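Local coordinates for protein GCN5-related N-acetyltransferase (Sphaerobacter thermophilus, PDB 3TT2) that probably transfers an acyl group, most likely acetyl from acetyl-CoA as in other GNAT enzymes, to an acceptor that is not known, at residues V191-G196 and G253-W258. Sequence-based numbering, arbitrary orientation.
Sequences VEEAFG and GVRRPW
A194, the last residue of helix 184-194, and F195 just after it pack against the end of strand 246-254. The rim of the F195 ring is turned to G253, with CZ 3.4 Å from the backbone N of G253 and CE1 3.5 Å from its CA. A CB at G253 would fall on the ring edge, which suits a glycine here. Beside it, the methyl CB of A194 rests on the strand backbone, 3.9 Å from V254 O, and also covers one face of the F195 ring near its rim. T237 of strand 233-243, which pairs with G253, also touches F195. Within the second GNAT-type region of the chain, the contact thus ties a helix to the end of a central strand; in this family the corresponding strand end leads into the loop that binds the pyrophosphate of acetyl-CoA, and a sulfate, probably from the crystallisation liquor, lies near the V254 side chain, consistent with such an anion site. On the more solvent-facing side the contact is made by a charged pair. E193, with CG anti to its backbone N (chi1 175°) and the chain extended beyond it, crosses R255 at about a right angle. E193 OE1 sits over the centre of the guanidinium face, 3.2 Å from R255 CZ, and forms a salt bridge with R255 NE at 3.3 Å. It lies well out of the guanidinium plane and no N-H points at it, so the bridge rests on charge, beside contact of E193 CG with R255 CG at 3.9 Å. An alanine in place of R255 would probably leave the E193 carboxylate without this counter-charge and its chain freer to turn.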
ATOM      1  N   VAL A 191      15.436  -5.602   8.824  1.00 67.42           N
ATOM      2  CA  VAL A 191      14.431  -5.009   7.947  1.00 66.25           C
ATOM      3  C   VAL A 191      14.977  -3.768   7.243  1.00 74.94           C
ATOM      4  O   VAL A 191      14.694  -3.532   6.072  1.00 69.54           O
ATOM      5  CB  VAL A 191      13.144  -4.638   8.730  1.00 58.65           C
ATOM      6  CG1 VAL A 191      12.180  -3.859   7.858  1.00 57.33           C
ATOM      7  CG2 VAL A 191      12.452  -5.875   9.248  1.00 56.14           C
ATOM      8  N   GLU A 192      15.775  -2.978   7.956  1.00 87.78           N
ATOM      9  CA  GLU A 192      16.267  -1.722   7.407  1.00 96.80           C
ATOM     10  C   GLU A 192      17.379  -1.965   6.423  1.00100.70           C
ATOM     11  O   GLU A 192      17.725  -1.102   5.627  1.00102.46           O
ATOM     12  CB  GLU A 192      16.741  -0.788   8.513  1.00110.15           C
ATOM     13  CG  GLU A 192      15.622   0.045   9.105  1.00128.88           C
ATOM     14  CD  GLU A 192      14.907   0.905   8.069  1.00141.73           C
ATOM     15  OE1 GLU A 192      15.428   1.994   7.737  1.00146.24           O
ATOM     16  OE2 GLU A 192      13.826   0.492   7.587  1.00142.03           O
ATOM     17  N   GLU A 193      17.935  -3.160   6.493  1.00102.66           N
ATOM     18  CA  GLU A 193      19.033  -3.572   5.640  1.00 99.43           C
ATOM     19  C   GLU A 193      18.462  -4.279   4.424  1.00102.75           C
ATOM     20  O   GLU A 193      18.685  -3.852   3.290  1.00103.97           O
ATOM     21  CB  GLU A 193      19.990  -4.476   6.408  1.00 97.56           C
ATOM     22  CG  GLU A 193      21.099  -5.063   5.568  1.00104.54           C
ATOM     23  CD  GLU A 193      22.052  -5.914   6.388  1.00110.63           C
ATOM     24  OE1 GLU A 193      22.083  -5.743   7.627  1.00114.35           O
ATOM     25  OE2 GLU A 193      22.765  -6.756   5.796  1.00109.31           O
ATOM     26  N   ALA A 194      17.749  -5.380   4.680  1.00102.78           N
ATOM     27  CA  ALA A 194      17.131  -6.206   3.639  1.00 97.84           C
ATOM     28  C   ALA A 194      16.333  -5.370   2.659  1.00 92.91           C
ATOM     29  O   ALA A 194      16.283  -5.660   1.464  1.00 99.03           O
ATOM     30  CB  ALA A 194      16.233  -7.277   4.259  1.00 95.88           C
ATOM     31  N   PHE A 195      15.694  -4.335   3.172  1.00113.05           N
ATOM     32  CA  PHE A 195      14.883  -3.499   2.325  1.00115.20           C
ATOM     33  C   PHE A 195      15.570  -2.186   1.992  1.00121.37           C
ATOM     34  O   PHE A 195      15.858  -1.940   0.826  1.00124.68           O
ATOM     35  CB  PHE A 195      13.480  -3.351   2.915  1.00113.34           C
ATOM     36  CG  PHE A 195      12.832  -4.673   3.208  1.00109.47           C
ATOM     37  CD1 PHE A 195      12.431  -5.504   2.174  1.00108.04           C
ATOM     38  CD2 PHE A 195      12.668  -5.107   4.511  1.00106.53           C
ATOM     39  CE1 PHE A 195      11.864  -6.727   2.441  1.00108.10           C
ATOM     40  CE2 PHE A 195      12.099  -6.327   4.785  1.00103.57           C
ATOM     41  CZ  PHE A 195      11.700  -7.139   3.750  1.00106.78           C
ATOM     42  N   GLY A 196      15.827  -1.363   3.005  1.00124.01           N
ATOM     43  CA  GLY A 196      16.510  -0.092   2.824  1.00126.71           C
ATOM     44  C   GLY A 196      17.530  -0.084   1.695  1.00131.41           C
ATOM     45  O   GLY A 196      18.379   0.793   1.592  1.00138.08           O
ATOM     46  N   GLY A 253      11.681 -10.436   2.996  1.00 58.78           N
ATOM     47  CA  GLY A 253      12.971 -10.075   2.433  1.00 61.87           C
ATOM     48  C   GLY A 253      14.199 -10.721   3.035  1.00 62.45           C
ATOM     49  O   GLY A 253      14.214 -11.106   4.195  1.00 71.69           O
ATOM     50  N   VAL A 254      15.263 -10.794   2.247  1.00 55.07           N
ATOM     51  CA  VAL A 254      16.470 -11.463   2.686  1.00 45.09           C
ATOM     52  C   VAL A 254      17.618 -10.487   2.610  1.00 53.87           C
ATOM     53  O   VAL A 254      17.708  -9.725   1.663  1.00 65.21           O
ATOM     54  CB  VAL A 254      16.734 -12.730   1.843  1.00 42.02           C
ATOM     55  CG1 VAL A 254      17.935 -13.475   2.360  1.00 44.62           C
ATOM     56  CG2 VAL A 254      15.528 -13.641   1.892  1.00 37.81           C
ATOM     57  N   ARG A 255      18.480 -10.479   3.626  1.00 58.29           N
ATOM     58  CA  ARG A 255      19.696  -9.664   3.606  1.00 56.98           C
ATOM     59  C   ARG A 255      20.627 -10.170   2.517  1.00 62.73           C
ATOM     60  O   ARG A 255      20.647 -11.362   2.234  1.00 67.54           O
ATOM     61  CB  ARG A 255      20.347  -9.670   4.985  1.00 60.52           C
ATOM     62  CG  ARG A 255      19.648  -8.706   5.926  1.00 65.01           C
ATOM     63  CD  ARG A 255      19.799  -9.037   7.370  1.00 63.94           C
ATOM     64  NE  ARG A 255      21.189  -8.962   7.778  1.00 75.48           N
ATOM     65  CZ  ARG A 255      21.585  -8.618   8.998  1.00 79.71           C
ATOM     66  NH1 ARG A 255      20.677  -8.299   9.914  1.00 79.32           N
ATOM     67  NH2 ARG A 255      22.884  -8.591   9.294  1.00 76.26           N
ATOM     68  N   ARG A 256      21.382  -9.269   1.892  1.00 69.14           N
ATOM     69  CA  ARG A 256      22.118  -9.610   0.662  1.00 69.38           C
ATOM     70  C   ARG A 256      22.990 -10.874   0.690  1.00 69.62           C
ATOM     71  O   ARG A 256      22.944 -11.667  -0.248  1.00 71.32           O
ATOM     72  CB  ARG A 256      22.892  -8.408   0.101  1.00 77.38           C
ATOM     73  CG  ARG A 256      23.726  -8.725  -1.153  1.00100.27           C
ATOM     74  CD  ARG A 256      24.274  -7.461  -1.827  1.00118.08           C
ATOM     75  NE  ARG A 256      23.189  -6.582  -2.264  1.00132.17           N
ATOM     76  CZ  ARG A 256      23.006  -5.335  -1.836  1.00137.43           C
ATOM     77  NH1 ARG A 256      23.850  -4.800  -0.965  1.00142.86           N
ATOM     78  NH2 ARG A 256      21.984  -4.617  -2.287  1.00131.49           N
ATOM     79  N   PRO A 257      23.772 -11.077   1.763  1.00 68.09           N
ATOM     80  CA  PRO A 257      24.646 -12.253   1.794  1.00 62.39           C
ATOM     81  C   PRO A 257      23.883 -13.569   1.760  1.00 67.84           C
ATOM     82  O   PRO A 257      24.462 -14.605   1.423  1.00 69.31           O
ATOM     83  CB  PRO A 257      25.312 -12.146   3.155  1.00 58.17           C
ATOM     84  CG  PRO A 257      25.234 -10.725   3.509  1.00 58.79           C
ATOM     85  CD  PRO A 257      23.937 -10.262   2.974  1.00 66.27           C
ATOM     86  N   TRP A 258      22.618 -13.556   2.170  1.00 61.61           N
ATOM     87  CA  TRP A 258      21.837 -14.790   2.153  1.00 55.90           C
ATOM     88  C   TRP A 258      20.896 -15.051   0.984  1.00 53.84           C
ATOM     89  O   TRP A 258      20.106 -15.989   1.030  1.00 59.99           O
ATOM     90  CB  TRP A 258      21.208 -15.082   3.505  1.00 53.42           C
ATOM     91  CG  TRP A 258      22.258 -15.198   4.554  1.00 56.19           C
ATOM     92  CD1 TRP A 258      22.950 -16.325   4.917  1.00 55.10           C
ATOM     93  CD2 TRP A 258      22.789 -14.133   5.338  1.00 60.05           C
ATOM     94  NE1 TRP A 258      23.857 -16.023   5.907  1.00 60.78           N
ATOM     95  CE2 TRP A 258      23.774 -14.682   6.181  1.00 63.33           C
ATOM     96  CE3 TRP A 258      22.505 -12.767   5.429  1.00 66.20           C
ATOM     97  CZ2 TRP A 258      24.481 -13.915   7.090  1.00 65.09           C
ATOM     98  CZ3 TRP A 258      23.203 -12.004   6.340  1.00 72.53           C
ATOM     99  CH2 TRP A 258      24.177 -12.578   7.160  1.00 70.29           C
TER